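Bradavidin 2 (Bradyrhizobium japonicum, PDB 4GGZ) binds biotin, which lies bound here in the pocket of a small eight-stranded barrel, and belongs to the avidin family. Local coordinates at residues L10-Y15 / L24-A29; T89-F94 / G107-T112. All blocks are in the same frame, centred on the assembly; numbering follows the deposited sequence.

Contact 1: residues L10-Y15 / L24-A29; sequences LPAPSY and LLIWSA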
loop_
_atom_site.group_PDB
_atom_site.type_symbol
_atom_site.label_atom_id
_atom_site.label_comp_id
_atom_site.label_asym_id
_atom_site.label_seq_id
_atom_site.Cartn_x
_atom_site.Cartn_y
_atom_site.Cartn_z
ATOM N N LEU A 10 1.315 6.851 13.600
ATOM C CA LEU A 10 0.469 7.042 12.367
ATOM C C LEU A 10 -0.866 7.746 12.610
ATOM O O LEU A 10 -1.768 7.179 13.261
ATOM C CB LEU A 10 0.229 5.700 11.655
ATOM C CG LEU A 10 -0.539 5.699 10.336
ATOM C CD1 LEU A 10 0.258 6.480 9.289
ATOM C CD2 LEU A 10 -0.795 4.271 9.887
ATOM N N PRO A 11 -1.021 8.974 12.070
ATOM C CA PRO A 11 -2.306 9.666 12.229
ATOM C C PRO A 11 -3.463 8.953 11.476
ATOM O O PRO A 11 -3.278 8.451 10.364
ATOM C CB PRO A 11 -2.051 11.064 11.656
ATOM C CG PRO A 11 -0.841 10.923 10.768
ATOM C CD PRO A 11 -0.034 9.766 11.300
ATOM N N ALA A 12 -4.622 8.874 12.117
ATOM C CA ALA A 12 -5.790 8.256 11.513
ATOM C C ALA A 12 -7.058 8.998 11.956
ATOM O O ALA A 12 -7.215 9.263 13.155
ATOM C CB ALA A 12 -5.861 6.785 11.899
ATOM N N PRO A 13 -7.968 9.313 11.014
ATOM C CA PRO A 13 -7.809 9.040 9.579
ATOM C C PRO A 13 -6.785 9.972 8.983
ATOM O O PRO A 13 -6.568 11.072 9.512
ATOM C CB PRO A 13 -9.163 9.401 8.977
ATOM C CG PRO A 13 -9.887 10.215 10.017
ATOM C CD PRO A 13 -9.250 9.971 11.341
ATOM N N SER A 14 -6.177 9.538 7.884
ATOM C CA SER A 14 -5.233 10.381 7.148
ATOM C C SER A 14 -5.180 9.908 5.704
ATOM O O SER A 14 -5.667 8.842 5.384
ATOM C CB SER A 14 -3.852 10.321 7.808
ATOM O OG SER A 14 -3.293 9.014 7.794
ATOM N N TYR A 15 -4.563 10.694 4.819
ATOM C CA TYR A 15 -4.706 10.394 3.409
ATOM C C TYR A 15 -3.381 10.736 2.814
ATOM O O TYR A 15 -2.805 11.771 3.147
ATOM C CB TYR A 15 -5.838 11.247 2.788
ATOM C CG TYR A 15 -6.048 11.049 1.311
ATOM C CD1 TYR A 15 -6.511 9.845 0.803
ATOM C CD2 TYR A 15 -5.815 12.089 0.413
ATOM C CE1 TYR A 15 -6.708 9.665 -0.551
ATOM C CE2 TYR A 15 -6.010 11.912 -0.944
ATOM C CZ TYR A 15 -6.449 10.706 -1.411
ATOM O OH TYR A 15 -6.639 10.537 -2.754
ATOM N N LEU A 24 -3.592 6.314 -0.687
ATOM C CA LEU A 24 -3.757 5.441 0.463
ATOM C C LEU A 24 -4.535 6.202 1.524
ATOM O O LEU A 24 -4.079 7.240 2.010
ATOM C CB LEU A 24 -2.367 5.045 0.984
ATOM C CG LEU A 24 -2.357 4.284 2.312
ATOM C CD1 LEU A 24 -2.976 2.920 2.150
ATOM C CD2 LEU A 24 -0.929 4.151 2.875
ATOM N N LEU A 25 -5.691 5.673 1.905
ATOM C CA LEU A 25 -6.526 6.318 2.886
ATOM C C LEU A 25 -6.393 5.457 4.105
ATOM O O LEU A 25 -6.653 4.262 4.007
ATOM C CB LEU A 25 -7.983 6.276 2.397
ATOM C CG LEU A 25 -9.159 7.064 3.003
ATOM C CD1 LEU A 25 -10.297 6.222 3.504
ATOM C CD2 LEU A 25 -8.825 8.215 3.956
ATOM N N ILE A 26 -5.912 6.023 5.204
ATOM C CA ILE A 26 -5.802 5.283 6.463
ATOM C C ILE A 26 -7.005 5.663 7.302
ATOM O O ILE A 26 -7.163 6.829 7.696
ATOM C CB ILE A 26 -4.444 5.543 7.170
ATOM C CG1 ILE A 26 -3.315 4.976 6.293
ATOM C CG2 ILE A 26 -4.434 4.863 8.568
ATOM C CD1 ILE A 26 -1.948 5.248 6.782
ATOM N N TRP A 27 -7.891 4.710 7.537
ATOM C CA TRP A 27 -9.116 5.059 8.254
ATOM C C TRP A 27 -8.930 4.950 9.756
ATOM O O TRP A 27 -9.352 5.838 10.501
ATOM C CB TRP A 27 -10.332 4.258 7.787
ATOM C CG TRP A 27 -11.554 5.023 8.111
ATOM C CD1 TRP A 27 -12.544 4.678 8.997
ATOM C CD2 TRP A 27 -11.879 6.337 7.628
ATOM N NE1 TRP A 27 -13.488 5.685 9.058
ATOM C CE2 TRP A 27 -13.094 6.718 8.238
ATOM C CE3 TRP A 27 -11.260 7.221 6.732
ATOM C CZ2 TRP A 27 -13.714 7.937 7.966
ATOM C CZ3 TRP A 27 -11.871 8.439 6.467
ATOM C CH2 TRP A 27 -13.090 8.783 7.079
ATOM N N SER A 28 -8.266 3.891 10.205
ATOM C CA SER A 28 -7.998 3.746 11.630
ATOM C C SER A 28 -6.687 3.018 11.834
ATOM O O SER A 28 -6.156 2.382 10.896
ATOM C CB SER A 28 -9.130 2.947 12.279
ATOM O OG SER A 28 -9.297 1.740 11.600
ATOM N N ALA A 29 -6.161 3.127 13.049
ATOM C CA ALA A 29 -4.977 2.390 13.446
ATOM C C ALA A 29 -5.158 1.842 14.853
ATOM O O ALA A 29 -4.253 1.846 15.670
ATOM C CB ALA A 29 -3.723 3.269 13.334
#
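Leu10 and Ile26 meet tip to tip at the apolar centre, where Leu10 CD2 lies only 3.5 Å from Ile26 CD1, tighter than a usual methyl contact. Ile26 CD1 meets both Leu10 methyls, while CG2, anti to the backbone N, lies between Leu10 CD2 and Ala12 CB. Both side chains also touch Trp16. The Ala12 methyl packs on the backbone of Ser28 and Ala29. On the other side of the strands, Pro13, which follows a cis peptide bond, lays CB over one face of the Trp27 six-membered ring, a CH-pi contact 4.1 Å from the centroid. Tyr15 brings its ring edge to Leu25 CA, and its OH is hydrogen-bonded to Glu23. Along the backbone, Ser14 and Ile26 form an antiparallel hydrogen-bonded pair: Ser14 N to Ile26 O is 2.9 Å, and Ile26 N to Ser14 O is 2.8 Å. Ser14 OG donates to Pro11 O at 2.6 Å from above the carbonyl plane, tying the incoming loop to the strand start; Trp16 NE1 also bonds to this hydroxyl. Beyond the pair, Trp27 and Ser28 together face Gln35 in a classic beta bulge. This is the open end of the avidin barrel's first beta hairpin.

Contact 2: residues T89-F94 / G107-T112; sequences TSWTLF and GGDIFT. With BTN (biotin), chain E.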
loop_
_atom_site.group_PDB
_atom_site.type_symbol
_atom_site.label_atom_id
_atom_site.label_comp_id
_atom_site.label_asym_id
_atom_site.label_seq_id
_atom_site.Cartn_x
_atom_site.Cartn_y
_atom_site.Cartn_z
ATOM N N THR A 89 8.954 3.750 1.704
ATOM C CA THR A 89 8.692 2.313 1.781
ATOM C C THR A 89 9.340 1.507 0.683
ATOM O O THR A 89 9.815 2.045 -0.345
ATOM C CB THR A 89 7.176 1.984 1.669
ATOM O OG1 THR A 89 6.686 2.341 0.367
ATOM C CG2 THR A 89 6.346 2.683 2.737
ATOM N N SER A 90 9.403 0.207 0.912
ATOM C CA SER A 90 9.740 -0.750 -0.137
ATOM C C SER A 90 8.579 -1.710 -0.230
ATOM O O SER A 90 7.903 -1.953 0.795
ATOM C CB SER A 90 11.012 -1.532 0.218
ATOM O OG SER A 90 12.141 -0.685 0.183
ATOM N N TRP A 91 8.358 -2.276 -1.412
ATOM C CA TRP A 91 7.237 -3.174 -1.587
ATOM C C TRP A 91 7.627 -4.380 -2.427
ATOM O O TRP A 91 8.557 -4.324 -3.248
ATOM C CB TRP A 91 5.999 -2.459 -2.214
ATOM C CG TRP A 91 6.293 -1.732 -3.553
ATOM C CD1 TRP A 91 6.571 -0.406 -3.700
ATOM C CD2 TRP A 91 6.376 -2.314 -4.877
ATOM N NE1 TRP A 91 6.838 -0.112 -5.033
ATOM C CE2 TRP A 91 6.725 -1.261 -5.775
ATOM C CE3 TRP A 91 6.220 -3.615 -5.393
ATOM C CZ2 TRP A 91 6.888 -1.467 -7.149
ATOM C CZ3 TRP A 91 6.357 -3.819 -6.759
ATOM C CH2 TRP A 91 6.714 -2.739 -7.630
ATOM N N THR A 92 6.871 -5.449 -2.210
ATOM C CA THR A 92 6.932 -6.625 -3.062
ATOM C C THR A 92 5.527 -6.963 -3.543
ATOM O O THR A 92 4.585 -6.991 -2.746
ATOM C CB THR A 92 7.678 -7.836 -2.407
ATOM O OG1 THR A 92 7.480 -9.010 -3.209
ATOM C CG2 THR A 92 7.211 -8.109 -0.985
ATOM N N LEU A 93 5.395 -7.184 -4.850
ATOM C CA LEU A 93 4.105 -7.487 -5.473
ATOM C C LEU A 93 4.174 -8.951 -5.840
ATOM O O LEU A 93 5.043 -9.342 -6.616
ATOM C CB LEU A 93 3.879 -6.595 -6.716
ATOM C CG LEU A 93 2.750 -6.932 -7.708
ATOM C CD1 LEU A 93 1.408 -6.651 -7.145
ATOM C CD2 LEU A 93 2.880 -6.141 -9.052
ATOM N N PHE A 94 3.313 -9.761 -5.218
ATOM C CA PHE A 94 3.237 -11.193 -5.475
ATOM C C PHE A 94 2.089 -11.437 -6.403
ATOM O O PHE A 94 0.944 -11.067 -6.107
ATOM C CB PHE A 94 2.967 -11.944 -4.170
ATOM C CG PHE A 94 4.004 -11.689 -3.085
ATOM C CD1 PHE A 94 3.925 -10.542 -2.279
ATOM C CD2 PHE A 94 5.017 -12.597 -2.850
ATOM C CE1 PHE A 94 4.848 -10.308 -1.274
ATOM C CE2 PHE A 94 5.955 -12.372 -1.845
ATOM C CZ PHE A 94 5.862 -11.223 -1.039
ATOM N N GLY A 107 9.857 -2.975 -5.635
ATOM C CA GLY A 107 10.278 -1.587 -5.903
ATOM C C GLY A 107 10.117 -0.759 -4.647
ATOM O O GLY A 107 9.912 -1.300 -3.532
ATOM N N GLY A 108 10.207 0.551 -4.822
ATOM C CA GLY A 108 10.021 1.487 -3.736
ATOM C C GLY A 108 8.816 2.389 -3.927
ATOM O O GLY A 108 8.256 2.507 -5.039
ATOM N N ASP A 109 8.395 3.021 -2.833
ATOM C CA ASP A 109 7.385 4.061 -2.898
ATOM C C ASP A 109 7.630 5.041 -1.772
ATOM O O ASP A 109 8.002 4.648 -0.691
ATOM C CB ASP A 109 5.997 3.480 -2.685
ATOM C CG ASP A 109 5.281 3.145 -3.971
ATOM O OD1 ASP A 109 5.495 3.807 -5.012
ATOM O OD2 ASP A 109 4.461 2.214 -3.919
ATOM N N ILE A 110 7.400 6.319 -2.022
ATOM C CA ILE A 110 7.417 7.281 -0.941
ATOM C C ILE A 110 6.044 7.911 -0.952
ATOM O O ILE A 110 5.636 8.528 -1.960
ATOM C CB ILE A 110 8.480 8.392 -1.155
ATOM C CG1 ILE A 110 9.887 7.828 -1.279
ATOM C CG2 ILE A 110 8.372 9.445 -0.030
ATOM C CD1 ILE A 110 10.900 8.961 -1.646
ATOM N N PHE A 111 5.281 7.681 0.123
ATOM C CA PHE A 111 4.009 8.347 0.282
ATOM C C PHE A 111 4.153 9.664 1.043
ATOM O O PHE A 111 4.923 9.766 2.005
ATOM C CB PHE A 111 3.043 7.463 1.093
ATOM C CG PHE A 111 2.659 6.195 0.387
ATOM C CD1 PHE A 111 3.507 5.091 0.402
ATOM C CD2 PHE A 111 1.434 6.089 -0.291
ATOM C CE1 PHE A 111 3.154 3.876 -0.253
ATOM C CE2 PHE A 111 1.070 4.880 -0.932
ATOM C CZ PHE A 111 1.935 3.791 -0.940
ATOM N N THR A 112 3.373 10.651 0.622
ATOM C CA THR A 112 3.349 11.977 1.254
ATOM C C THR A 112 1.953 12.281 1.744
ATOM O O THR A 112 0.981 12.144 0.988
ATOM C CB THR A 112 3.735 13.098 0.238
ATOM O OG1 THR A 112 5.113 12.967 -0.122
ATOM C CG2 THR A 112 3.497 14.479 0.862
HETATM C C11 BTN E . -1.222 -5.410 -10.377
HETATM O O11 BTN E . -0.675 -4.772 -11.339
HETATM O O12 BTN E . -1.048 -6.659 -10.284
HETATM C C10 BTN E . -2.098 -4.727 -9.348
HETATM C C9 BTN E . -1.709 -3.269 -9.062
HETATM C C8 BTN E . -0.311 -3.207 -8.433
HETATM C C7 BTN E . 0.109 -1.750 -8.132
HETATM C C2 BTN E . 1.512 -1.709 -7.500
HETATM S S1 BTN E . 1.499 -1.875 -5.816
HETATM C C6 BTN E . 3.241 -1.366 -5.783
HETATM C C5 BTN E . 3.356 -0.211 -6.780
HETATM N N1 BTN E . 3.033 1.054 -6.153
HETATM C C3 BTN E . 1.915 1.559 -6.679
HETATM O O3 BTN E . 1.404 2.758 -6.278
HETATM N N2 BTN E . 1.382 0.787 -7.598
HETATM C C4 BTN E . 2.239 -0.388 -7.775
#
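Trp91 lies flat against the backbone of Gly107, whose N sits 3.4 Å above the ring plane over its centre, while Gly107 CA makes a CH-pi contact with the six-membered ring. A first torsion of 55° sets Trp91 CG between its own N and carbonyl carbon, folding the indole over the neighbouring strand. The opposite face takes biotin: C6 of the ligand is 3.4 Å from Trp91 CD2. At the indole edge, NE1 gives a weak hydrogen bond to Gly108 O, 3.0 Å away, and Arg20 also donates to that oxygen. Asp109 points its carboxylate past the indole, the two planes 38° apart, and OD2 accepts a hydrogen bond from biotin N1 at 2.9 Å, almost straight (174°). Trp78 NE1 also bonds to OD2 and Arg20 forms a salt bridge with OD1, so both oxygens are held and the carboxylate's rotation is probably fixed. Asp109 O is gripped twice by Thr89: the backbone N lies 2.7 Å away nearly along the C=O axis, and OG1 comes in at 2.9 Å from above the carbonyl plane. Thr89 OG1 also meets the edge of the Phe111 ring. Together Trp91 and Asp109, on the antiparallel hairpin of strands 86-96 and 102-113, form part of the wall of the biotin pocket of this avidin-family barrel.

How the contacts relate
Contact 1 comes first along the chain, in the hairpin of strands 14-18 and 23-28; contact 2 follows in the hairpin of strands 86-96 and 102-113. These are the first and last hairpins of one antiparallel eight-stranded sheet, and strands 14-18 and 102-113 are neighbours where it closes into a barrel. The contact centres lie about 17 Å apart, on opposite sides of the chain's centre. They touch through packing of Leu24 CB on Phe111 CE2, 3.9 Å apart. Contact 2 meets biotin directly, whereas the nearest side chain of contact 1, Leu24, stays about 8 Å from it. Asn18, another biotin-binding residue, joins the two regions: its strand begins in contact 1 and its side chain packs on Asp109.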